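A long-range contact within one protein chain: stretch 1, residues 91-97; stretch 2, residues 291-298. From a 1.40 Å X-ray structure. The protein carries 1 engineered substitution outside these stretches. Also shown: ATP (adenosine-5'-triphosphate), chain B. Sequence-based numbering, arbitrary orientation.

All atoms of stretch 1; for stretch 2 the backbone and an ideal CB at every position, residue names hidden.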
# COMPACT_ATOMS: atom_id res chain seq x y z
N SER A 91 2.25 1.50 7.54
CA SER A 91 1.21 2.51 7.34
C SER A 91 1.43 3.19 6.00
O SER A 91 2.48 3.80 5.78
CB SER A 91 1.27 3.56 8.45
OG SER A 91 0.51 4.71 8.09
N PHE A 92 0.43 3.13 5.13
CA PHE A 92 0.57 3.79 3.85
C PHE A 92 0.64 5.30 4.01
O PHE A 92 1.46 5.95 3.37
CB PHE A 92 -0.61 3.40 2.95
CG PHE A 92 -0.52 3.95 1.58
CD1 PHE A 92 -1.53 4.75 1.08
CD2 PHE A 92 0.58 3.68 0.78
CE1 PHE A 92 -1.45 5.27 -0.20
CE2 PHE A 92 0.67 4.20 -0.50
CZ PHE A 92 -0.35 5.00 -0.99
N SER A 93 -0.22 5.87 4.87
CA SER A 93 -0.22 7.32 5.04
C SER A 93 1.09 7.80 5.65
O SER A 93 1.58 8.88 5.29
CB SER A 93 -1.43 7.79 5.85
OG SER A 93 -1.41 7.30 7.18
N GLN A 94 1.68 7.03 6.57
CA GLN A 94 2.97 7.46 7.10
C GLN A 94 4.08 7.36 6.07
O GLN A 94 5.00 8.18 6.07
CB GLN A 94 3.32 6.72 8.40
CG GLN A 94 2.31 7.03 9.49
CD GLN A 94 2.76 6.63 10.87
OE1 GLN A 94 3.96 6.64 11.18
NE2 GLN A 94 1.80 6.30 11.73
N MET A 95 4.02 6.36 5.19
CA MET A 95 4.94 6.32 4.06
C MET A 95 4.74 7.51 3.14
O MET A 95 5.70 8.21 2.79
CB MET A 95 4.77 5.00 3.30
CG MET A 95 5.48 4.98 1.97
SD MET A 95 7.27 5.18 2.12
CE MET A 95 7.72 3.62 2.84
N GLN A 96 3.49 7.78 2.76
CA GLN A 96 3.20 8.89 1.85
C GLN A 96 3.61 10.23 2.43
O GLN A 96 3.96 11.15 1.67
CB GLN A 96 1.70 8.89 1.57
CG GLN A 96 1.35 8.83 0.13
CD GLN A 96 -0.14 8.88 -0.11
OE1 GLN A 96 -0.93 9.14 0.81
NE2 GLN A 96 -0.54 8.60 -1.33
N ASN A 97 3.58 10.38 3.75
CA ASN A 97 3.90 11.64 4.40
C ASN A 97 5.24 11.60 5.10
O ASN A 97 5.48 12.39 6.02
CB ASN A 97 2.78 12.04 5.37
CG ASN A 97 1.48 12.37 4.65
OD1 ASN A 97 1.27 13.51 4.25
ND2 ASN A 97 0.60 11.39 4.50
N UNK A 291 -12.00 5.24 7.96
CA UNK A 291 -10.63 5.54 8.34
C UNK A 291 -9.83 5.83 7.09
O UNK A 291 -10.11 5.31 6.01
CB UNK A 291 -10.01 4.39 9.13
N UNK A 292 -8.81 6.65 7.26
CA UNK A 292 -7.98 7.16 6.18
C UNK A 292 -6.95 6.11 5.78
O UNK A 292 -6.13 5.69 6.61
CB UNK A 292 -7.29 8.46 6.59
N UNK A 293 -6.97 5.68 4.52
CA UNK A 293 -5.83 4.90 4.05
C UNK A 293 -4.75 5.79 3.46
O UNK A 293 -3.59 5.71 3.87
CB UNK A 293 -6.28 3.87 3.01
N UNK A 294 -5.10 6.66 2.52
CA UNK A 294 -4.16 7.63 1.99
C UNK A 294 -4.64 8.20 0.67
O UNK A 294 -5.71 7.85 0.17
CB UNK A 294 -2.78 6.99 1.82
N UNK A 295 -3.84 9.10 0.13
CA UNK A 295 -4.09 9.64 -1.21
C UNK A 295 -3.79 8.59 -2.27
O UNK A 295 -2.92 7.73 -2.09
CB UNK A 295 -3.25 10.89 -1.45
N UNK A 296 -4.52 8.66 -3.38
CA UNK A 296 -4.29 7.80 -4.54
C UNK A 296 -3.96 8.71 -5.72
O UNK A 296 -4.84 9.01 -6.55
CB UNK A 296 -5.50 6.92 -4.84
N UNK A 297 -2.70 9.15 -5.84
CA UNK A 297 -2.38 10.24 -6.77
C UNK A 297 -2.59 9.91 -8.23
O UNK A 297 -2.76 10.84 -9.04
CB UNK A 297 -0.92 10.67 -6.57
N UNK A 298 -2.58 8.64 -8.62
CA UNK A 298 -2.74 8.28 -10.02
C UNK A 298 -4.18 7.96 -10.39
O UNK A 298 -4.47 7.77 -11.58
CB UNK A 298 -1.85 7.08 -10.35
PG ATP B . -2.48 -2.83 -7.11
O1G ATP B . -2.75 -4.31 -6.89
O2G ATP B . -2.69 -2.34 -8.53
O3G ATP B . -1.15 -2.40 -6.53
PB ATP B . -3.56 -1.28 -4.87
O1B ATP B . -4.91 -0.67 -4.58
O2B ATP B . -2.30 -0.45 -4.78
O3B ATP B . -3.64 -2.04 -6.29
PA ATP B . -4.27 -3.22 -2.84
O1A ATP B . -5.57 -3.61 -3.49
O2A ATP B . -4.16 -2.35 -1.62
O3A ATP B . -3.35 -2.58 -3.97
O5' ATP B . -3.35 -4.54 -2.69
C5' ATP B . -2.18 -4.52 -1.87
C4' ATP B . -0.98 -3.94 -2.62
O4' ATP B . 0.17 -4.16 -1.81
C3' ATP B . -0.71 -4.61 -3.95
O3' ATP B . 0.01 -3.71 -4.78
C2' ATP B . 0.21 -5.72 -3.54
O2' ATP B . 1.01 -6.21 -4.62
C1' ATP B . 1.07 -5.06 -2.46
N9 ATP B . 1.49 -6.01 -1.42
C8 ATP B . 1.44 -5.80 -0.08
N7 ATP B . 1.94 -6.87 0.60
C5 ATP B . 2.33 -7.76 -0.34
C6 ATP B . 2.92 -9.10 -0.31
N6 ATP B . 3.17 -9.70 0.86
N1 ATP B . 3.17 -9.69 -1.48
C2 ATP B . 2.91 -9.11 -2.66
N3 ATP B . 2.36 -7.90 -2.76
C4 ATP B . 2.04 -7.20 -1.65

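Position 291 lies beyond the reach of the helix formed by residues 92-96: its ideal CB has nothing of stretch 1 within 5.5 Å. Many side chains would do; the residue is Ser 291.

At 292 the CA-to-CB bond points sideways and the ideal CB again touches nothing. The ideal CB alone does not reach stretch 1, so only a long or broad side chain could touch Ser 93 from here. Trp 292 does so: with chi1 t, its indole brings NE1 to 3.6 Å from Ser 93 CB. That NE1 has no polar partner in the model. The backbone adds a link, since a water lies 2.8 Å from both Trp 292 O and Ser 93 OG, hydrogen-bonded to each.

Position 293 also points sideways, its ideal CB 5.2 Å from Phe 92 CD1. Stretch 1 offers no charge here, but the phosphates of ATP lie within range of a long side chain, which favours Lys or Arg. Arg 293 extends with all of chi1 to chi3 t, and its NH1 and NH2 both donate to ATP O2A, at 2.9 and 2.6 Å. A second water donates to Arg 293 O (2.6 Å) and accepts from Ser 93 N (3.0 Å).

Position 294 is the most restricted. Its ideal CB points toward the helix and would sit 2.7 Å from Phe 92 CD1, a clash, and 3.0 Å from Gln 96 OE1. Phi/psi of 162/179 would also jam a CB against the preceding carbonyl O. Both tests call for glycine, and Gly 294 is found.

At 295 the Gln 96 amide meets the backbone, which any residue except proline could satisfy: the 295 N donates to Gln 96 OE1 (3.0 Å, 142°), and Gln 96 NE2 donates to the 295 O (2.6 Å, 150°). The sideways CB, 3.6 Å from Gln 96 NE2, suits an aliphatic or other side chain directed past the amide. The residue is Leu 295, whose O also lies 3.4 Å from Phe 92 CE1, at the ring edge.

The 296 CB points away from stretch 1, so small or polar residues would fit, but ATP again rewards a long cation. Arg 296 folds back through three m torsions, bringing CD to 4.3 Å from Phe 92 CE1; NH1 and NH2 donate to ATP O1B (3.3 Å) and O2B (3.1 Å).

Position 297, at phi -65°, admits proline among many others; Pro 297 places CD 3.8 Å from Gln 96 NE2. Position 298 is out of reach and unconstrained here; it is Asp 298.

Stretch 2, residues 291-298: SWRGLRPD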
# COMPACT_ATOMS: atom_id res chain seq x y z
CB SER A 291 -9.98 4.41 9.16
OG SER A 291 -9.88 3.21 8.42
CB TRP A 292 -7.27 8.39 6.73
CG TRP A 292 -6.27 9.04 5.84
CD1 TRP A 292 -4.92 9.10 6.03
CD2 TRP A 292 -6.55 9.79 4.66
NE1 TRP A 292 -4.33 9.82 5.01
CE2 TRP A 292 -5.31 10.25 4.16
CE3 TRP A 292 -7.71 10.10 3.95
CZ2 TRP A 292 -5.21 11.01 2.99
CZ3 TRP A 292 -7.61 10.85 2.80
CH2 TRP A 292 -6.37 11.30 2.33
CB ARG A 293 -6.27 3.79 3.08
CG ARG A 293 -5.24 2.68 2.96
CD ARG A 293 -5.46 1.86 1.70
NE ARG A 293 -4.62 0.66 1.69
CZ ARG A 293 -4.56 -0.18 0.67
NH1 ARG A 293 -5.28 0.03 -0.43
NH2 ARG A 293 -3.78 -1.25 0.75
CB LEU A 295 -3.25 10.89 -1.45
CG LEU A 295 -3.53 12.10 -0.56
CD1 LEU A 295 -2.62 13.25 -0.94
CD2 LEU A 295 -4.97 12.52 -0.74
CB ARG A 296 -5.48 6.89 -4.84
CG ARG A 296 -5.81 5.84 -3.75
CD ARG A 296 -4.57 5.20 -3.15
NE ARG A 296 -3.77 4.47 -4.13
CZ ARG A 296 -3.78 3.15 -4.28
NH1 ARG A 296 -4.56 2.40 -3.51
NH2 ARG A 296 -3.01 2.57 -5.20
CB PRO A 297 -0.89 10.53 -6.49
CG PRO A 297 -0.61 9.91 -5.17
CD PRO A 297 -1.56 8.76 -4.99
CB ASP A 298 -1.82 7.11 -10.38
CG ASP A 298 -0.36 7.40 -10.05
OD1 ASP A 298 0.30 6.52 -9.46
OD2 ASP A 298 0.11 8.51 -10.37
O HOH W 1 -2.64 4.41 5.95
O HOH W 2 -3.75 5.99 8.05
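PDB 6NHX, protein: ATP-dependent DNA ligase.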